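Local coordinates for protein carboxypeptidase D (Drosophila melanogaster, PDB 3MN8) that releases C-terminal arginine or lysine residues from peptides and proteins as a zinc-dependent metallocarboxypeptidase, here seen as its first carboxypeptidase domain with the transthyretin-like domain that follows, at residues A[219-224]-A[257-262]; A[242-247]-A[374-379]; A[335-340]-A[402-407]. All blocks are in the same frame, centred on the assembly; numbering follows the deposited sequence.

Interaction 1. Residues A[219-224]-A[257-262]; sequences GAVVAS and DNHPIM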
ATOM      1  N   GLY A 219      -7.676 -13.946  -8.066  1.00 36.51           N
ATOM      2  CA  GLY A 219      -7.643 -15.382  -7.899  1.00 36.67           C
ATOM      3  C   GLY A 219      -8.556 -15.737  -6.755  1.00 53.73           C
ATOM      4  O   GLY A 219      -9.094 -16.845  -6.671  1.00 61.87           O
ATOM      5  N   ALA A 220      -8.749 -14.771  -5.870  1.00 41.67           N
ATOM      6  CA  ALA A 220      -9.616 -14.991  -4.730  1.00 47.76           C
ATOM      7  C   ALA A 220     -10.105 -13.647  -4.240  1.00 42.62           C
ATOM      8  O   ALA A 220      -9.743 -12.620  -4.801  1.00 41.77           O
ATOM      9  CB  ALA A 220      -8.870 -15.748  -3.628  1.00 48.05           C
ATOM     10  N   VAL A 221     -10.936 -13.665  -3.201  1.00 45.81           N
ATOM     11  CA  VAL A 221     -11.512 -12.450  -2.641  1.00 42.40           C
ATOM     12  C   VAL A 221     -11.262 -12.400  -1.138  1.00 48.03           C
ATOM     13  O   VAL A 221     -12.010 -13.002  -0.360  1.00 51.13           O
ATOM     14  CB  VAL A 221     -13.023 -12.384  -2.892  1.00 37.22           C
ATOM     15  CG1 VAL A 221     -13.514 -10.961  -2.688  1.00 38.12           C
ATOM     16  CG2 VAL A 221     -13.359 -12.870  -4.301  1.00 38.65           C
ATOM     17  N   VAL A 222     -10.220 -11.680  -0.726  1.00 45.46           N
ATOM     18  CA  VAL A 222      -9.792 -11.703   0.674  1.00 49.34           C
ATOM     19  C   VAL A 222      -8.730 -10.643   0.977  1.00 45.25           C
ATOM     20  O   VAL A 222      -7.966 -10.234   0.098  1.00 48.10           O
ATOM     21  CB  VAL A 222      -9.215 -13.102   1.058  1.00 51.47           C
ATOM     22  CG1 VAL A 222      -7.885 -13.346   0.329  1.00 47.02           C
ATOM     23  CG2 VAL A 222      -9.050 -13.265   2.589  1.00 44.97           C
ATOM     24  N   ALA A 223      -8.683 -10.223   2.236  1.00 33.54           N
ATOM     25  CA  ALA A 223      -7.714  -9.252   2.699  1.00 37.46           C
ATOM     26  C   ALA A 223      -6.628  -9.965   3.520  1.00 46.20           C
ATOM     27  O   ALA A 223      -6.891 -10.465   4.629  1.00 28.00           O
ATOM     28  CB  ALA A 223      -8.416  -8.182   3.523  1.00 33.33           C
ATOM     29  N   SER A 224      -5.418 -10.005   2.952  1.00 39.73           N
ATOM     30  CA  SER A 224      -4.292 -10.762   3.498  1.00 22.52           C
ATOM     31  C   SER A 224      -3.200  -9.841   4.018  1.00 29.27           C
ATOM     32  O   SER A 224      -2.892  -8.821   3.406  1.00 36.36           O
ATOM     33  CB  SER A 224      -3.703 -11.676   2.415  1.00 37.89           C
ATOM     34  OG  SER A 224      -2.640 -12.485   2.907  1.00 55.16           O
ATOM     35  N   ASP A 257     -14.570  -5.409   5.594  1.00 51.02           N
ATOM     36  CA  ASP A 257     -15.828  -4.981   6.211  1.00 43.05           C
ATOM     37  C   ASP A 257     -16.611  -4.094   5.239  1.00 45.36           C
ATOM     38  O   ASP A 257     -17.836  -4.171   5.165  1.00 49.97           O
ATOM     39  CB  ASP A 257     -15.581  -4.241   7.542  1.00 37.05           C
ATOM     40  CG  ASP A 257     -15.205  -5.182   8.692  1.00 59.57           C
ATOM     41  OD1 ASP A 257     -15.025  -6.386   8.437  1.00 67.86           O
ATOM     42  OD2 ASP A 257     -15.089  -4.721   9.856  1.00 66.14           O
ATOM     43  N   ASN A 258     -15.891  -3.262   4.491  1.00 44.01           N
ATOM     44  CA  ASN A 258     -16.506  -2.345   3.534  1.00 43.93           C
ATOM     45  C   ASN A 258     -16.735  -2.933   2.139  1.00 48.11           C
ATOM     46  O   ASN A 258     -17.128  -2.220   1.219  1.00 50.27           O
ATOM     47  CB  ASN A 258     -15.683  -1.063   3.430  1.00 36.57           C
ATOM     48  CG  ASN A 258     -15.941  -0.122   4.589  1.00 49.17           C
ATOM     49  OD1 ASN A 258     -16.955   0.583   4.618  1.00 50.69           O
ATOM     50  ND2 ASN A 258     -15.030  -0.110   5.560  1.00 44.73           N
ATOM     51  N   HIS A 259     -16.486  -4.231   1.989  1.00 56.21           N
ATOM     52  CA  HIS A 259     -16.608  -4.895   0.698  1.00 52.98           C
ATOM     53  C   HIS A 259     -17.713  -5.929   0.800  1.00 51.25           C
ATOM     54  O   HIS A 259     -17.547  -6.958   1.448  1.00 60.06           O
ATOM     55  CB  HIS A 259     -15.278  -5.556   0.306  1.00 52.03           C
ATOM     56  CG  HIS A 259     -15.232  -6.038  -1.117  1.00 55.92           C
ATOM     57  ND1 HIS A 259     -16.109  -6.981  -1.614  1.00 53.46           N
ATOM     58  CD2 HIS A 259     -14.406  -5.717  -2.143  1.00 52.82           C
ATOM     59  CE1 HIS A 259     -15.826  -7.216  -2.884  1.00 46.18           C
ATOM     60  NE2 HIS A 259     -14.800  -6.459  -3.232  1.00 46.15           N
ATOM     61  N   PRO A 260     -18.852  -5.658   0.161  1.00 59.21           N
ATOM     62  CA  PRO A 260     -20.090  -6.439   0.312  1.00 58.57           C
ATOM     63  C   PRO A 260     -19.917  -7.942   0.095  1.00 52.24           C
ATOM     64  O   PRO A 260     -20.739  -8.713   0.575  1.00 56.77           O
ATOM     65  CB  PRO A 260     -20.994  -5.876  -0.788  1.00 53.34           C
ATOM     66  CG  PRO A 260     -20.482  -4.502  -1.034  1.00 59.28           C
ATOM     67  CD  PRO A 260     -18.994  -4.573  -0.824  1.00 51.85           C
ATOM     68  N   ILE A 261     -18.881  -8.346  -0.631  1.00 54.69           N
ATOM     69  CA  ILE A 261     -18.700  -9.754  -0.999  1.00 61.17           C
ATOM     70  C   ILE A 261     -17.548 -10.416  -0.242  1.00 49.52           C
ATOM     71  O   ILE A 261     -17.660 -11.562   0.223  1.00 47.56           O
ATOM     72  CB  ILE A 261     -18.476  -9.910  -2.526  1.00 62.11           C
ATOM     73  CG1 ILE A 261     -19.777  -9.622  -3.287  1.00 50.65           C
ATOM     74  CG2 ILE A 261     -17.930 -11.305  -2.865  1.00 54.93           C
ATOM     75  CD1 ILE A 261     -19.597  -9.559  -4.786  1.00 55.57           C
ATOM     76  N   MET A 262     -16.446  -9.678  -0.134  1.00 44.72           N
ATOM     77  CA  MET A 262     -15.287 -10.078   0.663  1.00 46.14           C
ATOM     78  C   MET A 262     -15.660 -10.285   2.134  1.00 46.00           C
ATOM     79  O   MET A 262     -15.215 -11.237   2.760  1.00 55.86           O
ATOM     80  CB  MET A 262     -14.182  -9.021   0.536  1.00 39.27           C
ATOM     81  CG  MET A 262     -12.851  -9.398   1.171  1.00 29.59           C
ATOM     82  SD  MET A 262     -11.615  -8.136   0.793  1.00 54.48           S
ATOM     83  CE  MET A 262     -11.595  -8.243  -0.990  1.00 30.69           C
TER

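Interaction 2. Residues A[242-247]-A[374-379]; sequences TPDDRV and YWRLLT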
ATOM      1  N   THR A 242       2.544 -10.878  13.051  1.00 51.99           N
ATOM      2  CA  THR A 242       3.443  -9.747  13.061  1.00 37.97           C
ATOM      3  C   THR A 242       3.333  -9.051  14.410  1.00 45.71           C
ATOM      4  O   THR A 242       2.290  -9.128  15.075  1.00 48.12           O
ATOM      5  CB  THR A 242       3.049  -8.795  11.914  1.00 43.14           C
ATOM      6  OG1 THR A 242       3.952  -8.972  10.813  1.00 51.41           O
ATOM      7  CG2 THR A 242       3.056  -7.351  12.346  1.00 28.97           C
ATOM      8  N   PRO A 243       4.412  -8.383  14.842  1.00 34.68           N
ATOM      9  CA  PRO A 243       4.297  -7.637  16.098  1.00 33.23           C
ATOM     10  C   PRO A 243       3.101  -6.689  16.035  1.00 33.99           C
ATOM     11  O   PRO A 243       2.460  -6.426  17.039  1.00 36.73           O
ATOM     12  CB  PRO A 243       5.605  -6.834  16.156  1.00 28.77           C
ATOM     13  CG  PRO A 243       6.554  -7.577  15.291  1.00 39.39           C
ATOM     14  CD  PRO A 243       5.735  -8.239  14.216  1.00 39.61           C
ATOM     15  N   ASP A 244       2.814  -6.180  14.844  1.00 32.32           N
ATOM     16  CA  ASP A 244       1.731  -5.233  14.662  1.00 32.35           C
ATOM     17  C   ASP A 244       0.451  -5.904  14.195  1.00 35.56           C
ATOM     18  O   ASP A 244      -0.309  -5.337  13.414  1.00 44.40           O
ATOM     19  CB  ASP A 244       2.157  -4.134  13.684  1.00 34.65           C
ATOM     20  CG  ASP A 244       2.874  -2.979  14.382  1.00 50.08           C
ATOM     21  OD1 ASP A 244       2.182  -2.194  15.068  1.00 60.84           O
ATOM     22  OD2 ASP A 244       4.118  -2.860  14.262  1.00 45.87           O
ATOM     23  N   ASP A 245       0.195  -7.101  14.703  1.00 32.63           N
ATOM     24  CA  ASP A 245      -0.948  -7.868  14.233  1.00 43.57           C
ATOM     25  C   ASP A 245      -2.294  -7.180  14.425  1.00 43.52           C
ATOM     26  O   ASP A 245      -3.139  -7.212  13.533  1.00 44.29           O
ATOM     27  CB  ASP A 245      -1.004  -9.248  14.874  1.00 35.64           C
ATOM     28  CG  ASP A 245      -1.887 -10.180  14.099  1.00 50.43           C
ATOM     29  OD1 ASP A 245      -1.624 -10.360  12.890  1.00 62.93           O
ATOM     30  OD2 ASP A 245      -2.848 -10.708  14.683  1.00 55.46           O
ATOM     31  N   ARG A 246      -2.507  -6.596  15.599  1.00 33.55           N
ATOM     32  CA  ARG A 246      -3.750  -5.886  15.851  1.00 40.37           C
ATOM     33  C   ARG A 246      -4.016  -4.880  14.728  1.00 44.38           C
ATOM     34  O   ARG A 246      -5.057  -4.922  14.076  1.00 48.60           O
ATOM     35  CB  ARG A 246      -3.699  -5.164  17.194  1.00 28.57           C
ATOM     36  CG  ARG A 246      -3.360  -6.049  18.359  1.00 43.85           C
ATOM     37  CD  ARG A 246      -3.024  -5.215  19.587  1.00 63.16           C
ATOM     38  NE  ARG A 246      -4.158  -5.066  20.497  1.00 78.28           N
ATOM     39  CZ  ARG A 246      -4.172  -4.243  21.542  1.00 91.69           C
ATOM     40  NH1 ARG A 246      -3.115  -3.483  21.809  1.00 95.49           N
ATOM     41  NH2 ARG A 246      -5.243  -4.171  22.316  1.00 96.81           N
ATOM     42  N   VAL A 247      -3.069  -3.979  14.499  1.00 32.38           N
ATOM     43  CA  VAL A 247      -3.237  -2.966  13.469  1.00 39.45           C
ATOM     44  C   VAL A 247      -3.475  -3.618  12.114  1.00 34.43           C
ATOM     45  O   VAL A 247      -4.340  -3.192  11.335  1.00 32.72           O
ATOM     46  CB  VAL A 247      -2.020  -2.030  13.378  1.00 35.48           C
ATOM     47  CG1 VAL A 247      -2.079  -1.223  12.100  1.00 20.16           C
ATOM     48  CG2 VAL A 247      -1.972  -1.110  14.586  1.00 28.71           C
ATOM     49  N   TYR A 374       7.623  10.983  12.098  1.00 30.15           N
ATOM     50  CA  TYR A 374       7.228   9.588  12.213  1.00 32.91           C
ATOM     51  C   TYR A 374       5.708   9.530  12.323  1.00 42.14           C
ATOM     52  O   TYR A 374       5.065  10.455  12.829  1.00 31.36           O
ATOM     53  CB  TYR A 374       7.851   8.936  13.442  1.00 27.00           C
ATOM     54  CG  TYR A 374       7.142   9.318  14.718  1.00 33.31           C
ATOM     55  CD1 TYR A 374       7.554  10.425  15.467  1.00 21.73           C
ATOM     56  CD2 TYR A 374       6.038   8.591  15.163  1.00 32.27           C
ATOM     57  CE1 TYR A 374       6.876  10.792  16.631  1.00 33.36           C
ATOM     58  CE2 TYR A 374       5.363   8.949  16.319  1.00 32.64           C
ATOM     59  CZ  TYR A 374       5.787  10.047  17.046  1.00 31.31           C
ATOM     60  OH  TYR A 374       5.116  10.390  18.190  1.00 33.58           O
ATOM     61  N   TRP A 375       5.141   8.442  11.820  1.00 33.20           N
ATOM     62  CA  TRP A 375       3.735   8.162  11.981  1.00 17.18           C
ATOM     63  C   TRP A 375       3.671   6.756  12.527  1.00 32.88           C
ATOM     64  O   TRP A 375       4.229   5.837  11.922  1.00 37.48           O
ATOM     65  CB  TRP A 375       3.011   8.184  10.636  1.00 21.54           C
ATOM     66  CG  TRP A 375       3.204   9.427   9.851  1.00 23.82           C
ATOM     67  CD1 TRP A 375       2.299  10.445   9.676  1.00 22.84           C
ATOM     68  CD2 TRP A 375       4.369   9.790   9.102  1.00 27.76           C
ATOM     69  NE1 TRP A 375       2.843  11.426   8.877  1.00 19.69           N
ATOM     70  CE2 TRP A 375       4.113  11.048   8.515  1.00 29.42           C
ATOM     71  CE3 TRP A 375       5.610   9.176   8.877  1.00 17.01           C
ATOM     72  CZ2 TRP A 375       5.050  11.700   7.730  1.00 22.42           C
ATOM     73  CZ3 TRP A 375       6.540   9.831   8.105  1.00 16.69           C
ATOM     74  CH2 TRP A 375       6.257  11.076   7.538  1.00 18.42           C
ATOM     75  N   ARG A 376       3.005   6.570  13.660  1.00 27.93           N
ATOM     76  CA  ARG A 376       2.880   5.235  14.220  1.00 21.18           C
ATOM     77  C   ARG A 376       1.418   4.842  14.266  1.00 33.96           C
ATOM     78  O   ARG A 376       0.631   5.329  15.093  1.00 23.31           O
ATOM     79  CB  ARG A 376       3.524   5.148  15.602  1.00 25.89           C
ATOM     80  CG  ARG A 376       3.377   3.794  16.287  1.00 35.50           C
ATOM     81  CD  ARG A 376       4.106   2.691  15.547  1.00 33.46           C
ATOM     82  NE  ARG A 376       3.923   1.389  16.192  1.00 41.17           N
ATOM     83  CZ  ARG A 376       4.356   0.229  15.704  1.00 46.42           C
ATOM     84  NH1 ARG A 376       5.002   0.177  14.550  1.00 68.32           N
ATOM     85  NH2 ARG A 376       4.144  -0.891  16.374  1.00 53.41           N
ATOM     86  N   LEU A 377       1.053   3.967  13.343  1.00 30.83           N
ATOM     87  CA  LEU A 377      -0.322   3.522  13.253  1.00 29.47           C
ATOM     88  C   LEU A 377      -0.650   2.749  14.507  1.00 25.08           C
ATOM     89  O   LEU A 377       0.108   1.877  14.919  1.00 39.22           O
ATOM     90  CB  LEU A 377      -0.504   2.633  12.028  1.00 22.50           C
ATOM     91  CG  LEU A 377      -0.133   3.266  10.692  1.00 29.04           C
ATOM     92  CD1 LEU A 377      -0.598   2.366   9.564  1.00 28.52           C
ATOM     93  CD2 LEU A 377      -0.727   4.661  10.565  1.00 26.58           C
ATOM     94  N   LEU A 378      -1.789   3.047  15.108  1.00 36.31           N
ATOM     95  CA  LEU A 378      -2.164   2.357  16.330  1.00 32.64           C
ATOM     96  C   LEU A 378      -3.650   2.019  16.394  1.00 18.09           C
ATOM     97  O   LEU A 378      -4.504   2.749  15.920  1.00 31.29           O
ATOM     98  CB  LEU A 378      -1.729   3.165  17.566  1.00 27.21           C
ATOM     99  CG  LEU A 378      -0.228   3.269  17.902  1.00 22.92           C
ATOM    100  CD1 LEU A 378       0.027   4.290  18.988  1.00 25.44           C
ATOM    101  CD2 LEU A 378       0.347   1.927  18.325  1.00 23.68           C
ATOM    102  N   THR A 379      -3.929   0.868  16.970  1.00 36.01           N
ATOM    103  CA  THR A 379      -5.260   0.500  17.375  1.00 40.00           C
ATOM    104  C   THR A 379      -5.631   1.413  18.528  1.00 44.47           C
ATOM    105  O   THR A 379      -4.744   1.902  19.228  1.00 36.28           O
ATOM    106  CB  THR A 379      -5.228  -0.948  17.859  1.00 50.51           C
ATOM    107  OG1 THR A 379      -5.070  -1.803  16.720  1.00 59.55           O
ATOM    108  CG2 THR A 379      -6.502  -1.328  18.620  1.00 66.23           C
TER

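Interaction 3. Residues A[335-340]-A[402-407]; sequences AHIGIK and VTNDNQ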
ATOM      1  N   ALA A 335      -4.389   5.378   7.195  1.00 23.88           N
ATOM      2  CA  ALA A 335      -3.069   5.964   7.324  1.00 29.83           C
ATOM      3  C   ALA A 335      -3.105   7.146   8.291  1.00 35.53           C
ATOM      4  O   ALA A 335      -2.122   7.873   8.447  1.00 36.47           O
ATOM      5  CB  ALA A 335      -2.537   6.400   5.970  1.00 21.99           C
ATOM      6  N   HIS A 336      -4.236   7.348   8.948  1.00 29.33           N
ATOM      7  CA  HIS A 336      -4.334   8.486   9.848  1.00 36.39           C
ATOM      8  C   HIS A 336      -4.514   8.106  11.292  1.00 37.70           C
ATOM      9  O   HIS A 336      -4.492   8.972  12.168  1.00 20.18           O
ATOM     10  CB  HIS A 336      -5.427   9.424   9.391  1.00 33.52           C
ATOM     11  CG  HIS A 336      -5.152  10.027   8.051  1.00 47.52           C
ATOM     12  ND1 HIS A 336      -4.212  11.018   7.864  1.00 49.49           N
ATOM     13  CD2 HIS A 336      -5.670   9.759   6.830  1.00 39.36           C
ATOM     14  CE1 HIS A 336      -4.181  11.351   6.585  1.00 42.48           C
ATOM     15  NE2 HIS A 336      -5.054  10.602   5.936  1.00 41.13           N
ATOM     16  N   ILE A 337      -4.660   6.807  11.537  1.00 35.39           N
ATOM     17  CA  ILE A 337      -4.791   6.321  12.901  1.00 31.97           C
ATOM     18  C   ILE A 337      -3.492   6.444  13.660  1.00 27.77           C
ATOM     19  O   ILE A 337      -2.423   6.683  13.081  1.00 39.67           O
ATOM     20  CB  ILE A 337      -5.270   4.861  12.958  1.00 41.60           C
ATOM     21  CG1 ILE A 337      -4.215   3.930  12.360  1.00 42.07           C
ATOM     22  CG2 ILE A 337      -6.627   4.713  12.261  1.00 36.72           C
ATOM     23  CD1 ILE A 337      -4.681   2.496  12.262  1.00 38.94           C
ATOM     24  N   GLY A 338      -3.601   6.280  14.971  1.00 34.61           N
ATOM     25  CA  GLY A 338      -2.441   6.317  15.836  1.00 41.11           C
ATOM     26  C   GLY A 338      -1.934   7.721  16.083  1.00 24.51           C
ATOM     27  O   GLY A 338      -2.712   8.632  16.378  1.00 26.54           O
ATOM     28  N   ILE A 339      -0.621   7.881  15.965  1.00 19.50           N
ATOM     29  CA  ILE A 339       0.023   9.144  16.274  1.00 34.05           C
ATOM     30  C   ILE A 339       1.052   9.499  15.236  1.00 35.38           C
ATOM     31  O   ILE A 339       1.307   8.753  14.284  1.00 33.30           O
ATOM     32  CB  ILE A 339       0.770   9.115  17.617  1.00 30.88           C
ATOM     33  CG1 ILE A 339       1.808   7.983  17.597  1.00 35.02           C
ATOM     34  CG2 ILE A 339      -0.216   9.007  18.784  1.00 23.03           C
ATOM     35  CD1 ILE A 339       2.681   7.885  18.845  1.00 27.15           C
ATOM     36  N   LYS A 340       1.644  10.663  15.444  1.00 28.38           N
ATOM     37  CA  LYS A 340       2.667  11.167  14.562  1.00 31.60           C
ATOM     38  C   LYS A 340       3.313  12.336  15.267  1.00 39.54           C
ATOM     39  O   LYS A 340       2.710  12.920  16.184  1.00 26.16           O
ATOM     40  CB  LYS A 340       2.084  11.587  13.209  1.00 38.40           C
ATOM     41  CG  LYS A 340       1.093  12.739  13.220  1.00 27.91           C
ATOM     42  CD  LYS A 340       0.764  13.113  11.778  1.00 22.72           C
ATOM     43  CE  LYS A 340      -0.306  14.170  11.675  1.00 16.94           C
ATOM     44  NZ  LYS A 340      -0.764  14.276  10.260  1.00 22.65           N
ATOM     45  N   VAL A 402      -4.814   6.732  22.678  1.00 35.83           N
ATOM     46  CA  VAL A 402      -5.169   6.725  21.264  1.00 42.74           C
ATOM     47  C   VAL A 402      -6.627   6.363  21.028  1.00 53.83           C
ATOM     48  O   VAL A 402      -7.019   5.190  21.118  1.00 30.31           O
ATOM     49  CB  VAL A 402      -4.307   5.776  20.436  1.00 23.06           C
ATOM     50  CG1 VAL A 402      -4.841   5.709  19.013  1.00 18.77           C
ATOM     51  CG2 VAL A 402      -2.873   6.231  20.463  1.00 24.57           C
ATOM     52  N   THR A 403      -7.421   7.395  20.757  1.00 70.24           N
ATOM     53  CA  THR A 403      -8.757   7.244  20.205  1.00 72.17           C
ATOM     54  C   THR A 403      -8.622   7.552  18.732  1.00 73.08           C
ATOM     55  O   THR A 403      -7.999   8.547  18.356  1.00 79.93           O
ATOM     56  CB  THR A 403      -9.779   8.219  20.840  1.00 69.58           C
ATOM     57  OG1 THR A 403     -10.997   8.183  20.090  1.00 82.26           O
ATOM     58  CG2 THR A 403      -9.251   9.649  20.849  1.00 61.04           C
ATOM     59  N   ASN A 404      -9.160   6.681  17.889  1.00 70.61           N
ATOM     60  CA  ASN A 404      -9.072   6.923  16.457  1.00 71.74           C
ATOM     61  C   ASN A 404     -10.391   7.479  15.961  1.00 70.00           C
ATOM     62  O   ASN A 404     -11.019   6.928  15.049  1.00 44.21           O
ATOM     63  CB  ASN A 404      -8.659   5.658  15.697  1.00 65.50           C
ATOM     64  CG  ASN A 404      -7.211   5.277  15.956  1.00 43.59           C
ATOM     65  OD1 ASN A 404      -6.329   6.139  15.995  1.00 37.19           O
ATOM     66  ND2 ASN A 404      -6.963   3.986  16.152  1.00 20.10           N
ATOM     67  N   ASP A 405     -10.792   8.581  16.588  1.00 82.18           N
ATOM     68  CA  ASP A 405     -12.055   9.251  16.298  1.00 94.43           C
ATOM     69  C   ASP A 405     -11.835  10.465  15.396  1.00 72.09           C
ATOM     70  O   ASP A 405     -12.604  10.692  14.447  1.00 53.29           O
ATOM     71  CB  ASP A 405     -12.744   9.671  17.606  1.00108.85           C
ATOM     72  CG  ASP A 405     -14.206  10.065  17.409  1.00119.70           C
ATOM     73  OD1 ASP A 405     -14.590  10.479  16.291  1.00111.72           O
ATOM     74  OD2 ASP A 405     -14.980   9.964  18.384  1.00132.92           O
ATOM     75  N   ASN A 406     -10.790  11.241  15.688  1.00 55.91           N
ATOM     76  CA  ASN A 406     -10.526  12.442  14.906  1.00 63.85           C
ATOM     77  C   ASN A 406      -9.807  12.177  13.599  1.00 56.88           C
ATOM     78  O   ASN A 406      -9.221  11.110  13.390  1.00 27.63           O
ATOM     79  CB  ASN A 406      -9.763  13.510  15.687  1.00 76.51           C
ATOM     80  CG  ASN A 406      -9.469  14.739  14.836  1.00 80.41           C
ATOM     81  OD1 ASN A 406     -10.384  15.443  14.404  1.00 70.38           O
ATOM     82  ND2 ASN A 406      -8.189  14.980  14.561  1.00 85.35           N
ATOM     83  N   GLN A 407      -9.850  13.187  12.737  1.00 68.34           N
ATOM     84  CA  GLN A 407      -9.436  13.050  11.356  1.00 69.69           C
ATOM     85  C   GLN A 407      -7.952  12.763  11.186  1.00 63.42           C
ATOM     86  O   GLN A 407      -7.558  12.094  10.235  1.00 65.18           O
ATOM     87  CB  GLN A 407      -9.838  14.292  10.562  1.00 77.03           C
ATOM     88  CG  GLN A 407     -11.248  14.227  10.002  1.00 75.39           C
ATOM     89  CD  GLN A 407     -11.628  15.479   9.229  1.00 90.64           C
ATOM     90  OE1 GLN A 407     -11.127  16.571   9.505  1.00 93.00           O
ATOM     91  NE2 GLN A 407     -12.522  15.327   8.254  1.00100.99           N
TER

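Interaction 1. Residues A[219-224]-A[257-262]
Met262 packs on the side chain of Val221 and along the backbone of Val222 and Ala223, and shows how a flexible thioether can trace a neighbouring chain atom by atom. Met262 CB rests 3.8 Å from CG1 of Val221. With Met262 CG anti to the backbone N (chi1 -172°), the chain runs toward the strand and CG comes 3.9 Å from Val222 CA. The sulphur goes further along: Met262 SD is 3.9 Å from Ala223 N and 4.2 Å from CB of the same alanine. A bend at chi3 (-61°) turns the terminal methyl back, where Met262 CE is 3.7 Å from both Val222 N and Val221 CG1. The same methyl sits over one face of the His259 ring, displaced toward its rim. That ring takes a hydrogen bond in its plane, from Ile261 N to His259 ND1 (3.2 Å), which helps to fix its rotation. The contact is largely buried, its side-chain packing apolar. Helix 245-257 adds Tyr255 and Ser256, His259 leans on helix 317-333, and strand 222-225 of the mixed eight-stranded sheet of the M14 catalytic domain runs between strands 300-305 and 276-278, its Val222 paired through the backbone with Glu305, the predicted proton donor/acceptor.

Interaction 2. Residues A[242-247]-A[374-379]
At the seam between the catalytic carboxypeptidase domain and the transthyretin-like domain, Asp244 and Arg376 meet tip to tip in a salt bridge. Arg376 CG is anti to the backbone N (chi1 177°), and the bend at chi2 (65°) places CD. Asp244 OD1 lies over one face of the guanidinium, 2.7 Å from Arg376 NH2. The other oxygen, Asp244 OD2, receives two weak hydrogen bonds, from Arg376 NH2 at 2.9 Å and from Arg376 NH1 at 3.2 Å. The carboxylate and guanidinium planes are 64° apart, so the pairing is not flat. Although Asp244 stands at the N-cap position of helix 245-257, its side chain makes no capping bond; its oxygens go to Arg376 of the other domain and, OD2 being hydrogen-bonded to Tyr294 OH, to its own. An alanine in place of Arg376 would probably cost the buried carboxylate its guanidinium partner and leave Asp244 OD1 without its close NH2 contact. Beside the ion pair, Val247 CG2 packs 3.7 Å from Leu377 O and equally close to Thr379 N, while Val247 CG1 and Leu377 CB, 4.2 Å apart, mark where the side chains cross at about a right angle. Thr379 OG1 reaches Arg246 CB at 3.7 Å. Phe300 of strand 300-305 touches Asp244, Val247, Arg376 and Leu377 alike. Such a close-packed catalytic and transthyretin-like pair is the hallmark of the N/E group of M14 carboxypeptidases.

Interaction 3. Residues A[335-340]-A[402-407]
Asn404 OD1 accepts a hydrogen bond of 2.9 Å from Gly338 N, and the bond is nearly straight, with 170° at the hydrogen. The donor stands tilted 29° from the plane of the amide carbonyl. The other end of the same amide is used as well: Asn404 ND2 is hydrogen-bonded to Leu378 O, and a side chain gripped at both ends has its amide orientation fixed. Asn404 CG is anti to its own carbonyl carbon (chi1 -70°), beside the backbone N. In this position the amide also crosses Ile337 obliquely, its CG lying 3.6 Å from Ile337 CB and 3.8 Å from Ile337 CG2. Gly338 follows with a positive phi, a backbone shape that suits a residue without a side chain, and Val402 CG1 packs 4.0 Å from Gly338 CA. Next along, the branches Ile339 CG2 and Val402 CG2 approach to 4.2 Å, the two side chains crossing at about a right angle. At the far end of the contact Gln407 O lies 3.5 Å from His336 CB, while the imidazole is held elsewhere, His336 NE2 being hydrogen-bonded to Thr135 OG1. The arrangement shows how a loop can be fastened by one amide amid apolar packing. Segment 335-340 comes from helix 317-333 and enters strand 339-344, the middle strand of its sheet, between strands 373-376 and 410-415. Segment 402-407 leaves strand 398-402, an outermost strand of the other sheet of the transthyretin-like domain, and leads toward strand 410-415; Gln407 touches Gln130 of helix 126-134.

In the fold
Interaction 1 lies wholly in the catalytic domain, near the active site; interaction 2 joins it to the transthyretin-like domain; interaction 3 joins the entry of the latter to the loop before its last strand. Interactions 1 and 2, centres 21 Å apart, do not touch, though strand 222-225 and helix 245-257 are consecutive in the chain. Interactions 2 and 3, centres 11 Å apart, do touch, and share the sheet in which strands 373-376 and 339-344 are neighbours. Along the chain the segments of interactions 1 and 2 alternate, as do those of 2 and 3, whereas interaction 1 closes before 3 opens. The second domain is thus tied to the first well beyond the covalent link.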